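Local coordinates for TRAP dicarboxylate transporter-DctP subunit (Desulfovibrio salexigens, PDB 4N6D), which probably binds a small organic acid in the periplasm and delivers it to a TRAP-type membrane transporter for uptake, at residues G70-G82 and Q87-V101. Numbering follows the deposited sequence.
Sequences GSTLLGAKNTLRG and QADIGCVSLAYHPGV. With I3C (5-amino-2,4,6-triiodobenzene-1,3-dicarboxylic acid), chain C; EDO (1,2-ethanediol), chain E.
Thr79 and Leu80, on the first turn of helix 79-85, pack against Gly91 and Val93 of strand 90-94. This is helix-on-sheet packing in the beta-alpha-beta unit formed by parallel strands 63-68 and 90-94 and the helix between them; strand 30-35 lies between the two in the sheet. The fold is that of a TRAP-type periplasmic solute-binding protein. Thr79 has CG2 anti to its backbone N. This sets Thr79 CG2 against Gly91 CA and 3.9 Å from Val93 CG2. Its OG1 donates to Gly75 O from above the carbonyl plane, while Asn78 N reaches the same oxygen from the other face. A water bridges Thr79 OG1 and Cys92 O. Leu80 forks: CD2 meets Val93 CG2, and CD1 sits over the centre of the His98 ring in a CH-pi contact, 4.1 Å from the centroid. Tyr97 CB lies on the opposite face of that ring. Ala76 O meets the edge of the Tyr97 ring at CE2, and Ala76 CB also touches CE2. At the other end, Ala88 CB touches both Leu73 CD2 and Leu74 CD1, each at 3.7 Å. The end of the Arg81 side chain leads off from the strand, and its NH1 and NH2 bind one carboxylate of the triiodo compound. A 1,2-ethanediol, probably from crystallisation, lies between Thr79 and His98: its O1 accepts from Ser94 N at 2.8 Å, and His98 NE2 hydrogen-bonds both its hydroxyls.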
# COMPACT_ATOMS: atom_id res chain seq x y z
N GLY A 70 -1.75 -16.85 0.88
CA GLY A 70 -1.84 -17.36 -0.46
C GLY A 70 -3.21 -17.90 -0.86
O GLY A 70 -3.32 -18.85 -1.64
N SER A 71 -4.25 -17.26 -0.33
CA SER A 71 -5.60 -17.48 -0.80
C SER A 71 -6.08 -18.90 -0.51
O SER A 71 -6.94 -19.44 -1.22
CB SER A 71 -5.70 -17.18 -2.30
OG SER A 71 -5.55 -15.79 -2.55
N THR A 72 -5.55 -19.49 0.55
CA THR A 72 -5.92 -20.87 0.90
C THR A 72 -7.25 -21.00 1.63
O THR A 72 -7.80 -22.09 1.72
CB THR A 72 -4.86 -21.58 1.72
OG1 THR A 72 -4.50 -20.81 2.88
CG2 THR A 72 -3.62 -21.86 0.85
N LEU A 73 -7.78 -19.90 2.15
CA LEU A 73 -9.12 -19.92 2.73
C LEU A 73 -10.02 -18.97 1.94
O LEU A 73 -11.01 -19.40 1.37
CB LEU A 73 -9.07 -19.53 4.20
CG LEU A 73 -10.37 -19.47 4.99
CD1 LEU A 73 -11.14 -20.76 4.89
CD2 LEU A 73 -10.07 -19.10 6.47
N LEU A 74 -9.67 -17.68 1.91
CA LEU A 74 -10.33 -16.71 1.05
C LEU A 74 -9.27 -16.02 0.19
O LEU A 74 -8.13 -15.84 0.62
CB LEU A 74 -11.08 -15.65 1.86
CG LEU A 74 -12.14 -16.12 2.84
CD1 LEU A 74 -12.67 -14.96 3.67
CD2 LEU A 74 -13.26 -16.77 2.08
N GLY A 75 -9.64 -15.63 -1.02
CA GLY A 75 -8.72 -14.92 -1.89
C GLY A 75 -9.25 -13.55 -2.27
O GLY A 75 -10.12 -13.00 -1.60
N ALA A 76 -8.74 -13.02 -3.37
CA ALA A 76 -9.13 -11.69 -3.83
C ALA A 76 -10.63 -11.60 -4.10
O ALA A 76 -11.23 -10.54 -3.88
CB ALA A 76 -8.35 -11.33 -5.10
N LYS A 77 -11.22 -12.69 -4.57
CA LYS A 77 -12.60 -12.67 -5.04
C LYS A 77 -13.63 -12.74 -3.91
O LYS A 77 -14.79 -12.43 -4.11
CB LYS A 77 -12.87 -13.84 -5.96
CG LYS A 77 -12.87 -15.16 -5.25
CD LYS A 77 -13.15 -16.33 -6.17
CE LYS A 77 -13.18 -17.63 -5.37
NZ LYS A 77 -12.98 -18.84 -6.22
N ASN A 78 -13.21 -13.14 -2.72
CA ASN A 78 -14.21 -13.43 -1.70
C ASN A 78 -13.79 -13.13 -0.26
O ASN A 78 -14.41 -13.62 0.68
CB ASN A 78 -14.64 -14.89 -1.81
CG ASN A 78 -13.50 -15.85 -1.62
OD1 ASN A 78 -12.38 -15.46 -1.35
ND2 ASN A 78 -13.78 -17.15 -1.76
N THR A 79 -12.79 -12.28 -0.08
CA THR A 79 -12.38 -11.92 1.27
C THR A 79 -13.43 -11.05 1.96
O THR A 79 -13.80 -11.31 3.11
CB THR A 79 -11.01 -11.22 1.28
OG1 THR A 79 -9.99 -12.19 1.04
CG2 THR A 79 -10.75 -10.57 2.62
N LEU A 80 -13.95 -10.03 1.28
CA LEU A 80 -14.98 -9.18 1.92
C LEU A 80 -16.22 -9.95 2.29
O LEU A 80 -16.69 -9.93 3.43
CB LEU A 80 -15.39 -8.03 1.00
CG LEU A 80 -14.50 -6.80 1.05
CD1 LEU A 80 -14.95 -5.82 -0.02
CD2 LEU A 80 -14.55 -6.14 2.42
N ARG A 81 -16.79 -10.65 1.32
CA ARG A 81 -18.00 -11.39 1.61
C ARG A 81 -17.72 -12.54 2.57
O ARG A 81 -18.51 -12.85 3.46
CB ARG A 81 -18.60 -11.94 0.32
CG ARG A 81 -20.02 -12.41 0.49
CD ARG A 81 -20.96 -11.23 0.78
NE ARG A 81 -22.29 -11.74 1.06
CZ ARG A 81 -23.09 -11.30 2.03
NH1 ARG A 81 -22.71 -10.29 2.81
NH2 ARG A 81 -24.27 -11.87 2.19
N GLY A 82 -16.58 -13.18 2.37
CA GLY A 82 -16.20 -14.29 3.23
C GLY A 82 -16.05 -13.93 4.69
O GLY A 82 -16.45 -14.67 5.58
N GLN A 87 -16.85 -17.05 7.09
CA GLN A 87 -16.02 -18.10 6.53
C GLN A 87 -14.60 -18.00 7.04
O GLN A 87 -13.90 -19.02 7.18
CB GLN A 87 -15.99 -18.03 5.02
CG GLN A 87 -17.20 -18.56 4.35
CD GLN A 87 -17.03 -18.50 2.86
OE1 GLN A 87 -16.11 -19.12 2.31
NE2 GLN A 87 -17.88 -17.73 2.20
N ALA A 88 -14.16 -16.76 7.27
CA ALA A 88 -12.95 -16.49 8.02
C ALA A 88 -13.29 -15.46 9.06
O ALA A 88 -14.19 -14.65 8.85
CB ALA A 88 -11.83 -15.96 7.13
N ASP A 89 -12.60 -15.49 10.19
CA ASP A 89 -12.81 -14.47 11.21
C ASP A 89 -12.20 -13.13 10.83
O ASP A 89 -12.75 -12.08 11.16
CB ASP A 89 -12.26 -14.91 12.57
CG ASP A 89 -12.96 -16.18 13.09
OD1 ASP A 89 -14.16 -16.09 13.44
OD2 ASP A 89 -12.31 -17.25 13.13
N ILE A 90 -11.08 -13.19 10.13
CA ILE A 90 -10.27 -12.02 9.81
C ILE A 90 -9.78 -12.14 8.39
O ILE A 90 -9.55 -13.25 7.90
CB ILE A 90 -9.03 -11.93 10.75
CG1 ILE A 90 -9.47 -11.84 12.20
CG2 ILE A 90 -8.14 -10.74 10.35
CD1 ILE A 90 -8.28 -12.04 13.17
N GLY A 91 -9.67 -11.02 7.71
CA GLY A 91 -9.15 -11.02 6.35
C GLY A 91 -8.44 -9.72 6.00
O GLY A 91 -8.63 -8.70 6.68
N CYS A 92 -7.63 -9.79 4.96
CA CYS A 92 -6.83 -8.66 4.44
C CYS A 92 -7.38 -8.16 3.12
O CYS A 92 -7.51 -8.93 2.13
CB CYS A 92 -5.39 -9.11 4.23
SG CYS A 92 -4.30 -7.77 3.65
N VAL A 93 -7.71 -6.88 3.09
CA VAL A 93 -8.29 -6.26 1.92
C VAL A 93 -7.37 -5.20 1.32
O VAL A 93 -6.92 -4.30 2.01
CB VAL A 93 -9.64 -5.61 2.25
CG1 VAL A 93 -10.23 -4.92 1.03
CG2 VAL A 93 -10.61 -6.66 2.82
N SER A 94 -7.11 -5.32 0.02
CA SER A 94 -6.43 -4.27 -0.75
C SER A 94 -7.52 -3.35 -1.28
O SER A 94 -8.27 -3.72 -2.17
CB SER A 94 -5.63 -4.87 -1.90
OG SER A 94 -5.01 -3.86 -2.67
N LEU A 95 -7.63 -2.14 -0.74
CA LEU A 95 -8.79 -1.31 -1.05
C LEU A 95 -8.93 -0.99 -2.53
O LEU A 95 -10.05 -0.88 -3.03
CB LEU A 95 -8.78 -0.01 -0.24
CG LEU A 95 -8.53 -0.12 1.26
CD1 LEU A 95 -8.69 1.28 1.90
CD2 LEU A 95 -9.49 -1.11 1.95
N ALA A 96 -7.81 -0.80 -3.21
CA ALA A 96 -7.79 -0.41 -4.61
C ALA A 96 -8.47 -1.42 -5.52
O ALA A 96 -8.88 -1.08 -6.62
CB ALA A 96 -6.35 -0.17 -5.09
N TYR A 97 -8.55 -2.68 -5.08
CA TYR A 97 -9.17 -3.74 -5.88
C TYR A 97 -10.70 -3.66 -5.88
O TYR A 97 -11.35 -4.39 -6.64
CB TYR A 97 -8.72 -5.12 -5.37
CG TYR A 97 -9.14 -6.29 -6.24
CD1 TYR A 97 -8.79 -6.34 -7.58
CD2 TYR A 97 -9.90 -7.33 -5.73
CE1 TYR A 97 -9.18 -7.39 -8.38
CE2 TYR A 97 -10.28 -8.40 -6.53
CZ TYR A 97 -9.91 -8.42 -7.86
OH TYR A 97 -10.30 -9.47 -8.68
N HIS A 98 -11.27 -2.78 -5.05
CA HIS A 98 -12.72 -2.68 -4.88
C HIS A 98 -13.21 -1.25 -5.06
O HIS A 98 -13.68 -0.64 -4.13
CB HIS A 98 -13.11 -3.14 -3.48
CG HIS A 98 -12.51 -4.45 -3.11
ND1 HIS A 98 -13.05 -5.66 -3.52
CD2 HIS A 98 -11.38 -4.75 -2.43
CE1 HIS A 98 -12.29 -6.64 -3.07
NE2 HIS A 98 -11.27 -6.12 -2.42
N PRO A 99 -13.08 -0.71 -6.28
CA PRO A 99 -13.53 0.67 -6.50
C PRO A 99 -14.99 0.89 -6.19
O PRO A 99 -15.85 0.11 -6.62
CB PRO A 99 -13.27 0.92 -7.99
CG PRO A 99 -12.82 -0.35 -8.57
CD PRO A 99 -12.69 -1.40 -7.52
N GLY A 100 -15.25 1.94 -5.43
CA GLY A 100 -16.60 2.29 -5.03
C GLY A 100 -16.96 1.80 -3.65
O GLY A 100 -17.89 2.31 -3.04
N VAL A 101 -16.21 0.82 -3.14
CA VAL A 101 -16.57 0.20 -1.87
C VAL A 101 -16.01 1.02 -0.69
O VAL A 101 -16.55 0.96 0.42
CB VAL A 101 -16.06 -1.22 -1.84
CG1 VAL A 101 -16.37 -1.89 -0.52
CG2 VAL A 101 -16.68 -2.02 -3.00
I3 I3C C . -29.46 -7.48 8.89
I2 I3C C . -25.15 -7.49 4.61
I1 I3C C . -27.05 -12.63 7.01
O8 I3C C . -30.06 -10.89 8.23
O9 I3C C . -28.45 -10.96 9.74
C10 I3C C . -25.43 -10.59 5.17
N13 I3C C . -27.35 -6.33 6.68
C1 I3C C . -28.02 -9.84 7.69
C6 I3C C . -28.10 -8.46 7.63
C5 I3C C . -27.29 -7.75 6.76
C4 I3C C . -26.43 -8.46 5.96
C3 I3C C . -26.36 -9.83 6.03
C2 I3C C . -27.16 -10.53 6.89
C7 I3C C . -28.89 -10.61 8.61
O11 I3C C . -24.27 -10.88 5.56
O12 I3C C . -25.84 -10.95 4.05
C1 EDO E . -8.49 -8.36 -1.96
O1 EDO E . -8.62 -6.95 -1.75
C2 EDO E . -9.26 -8.99 -0.82
O2 EDO E . -10.53 -8.31 -0.76
O HOH W 1 -7.42 -11.62 2.10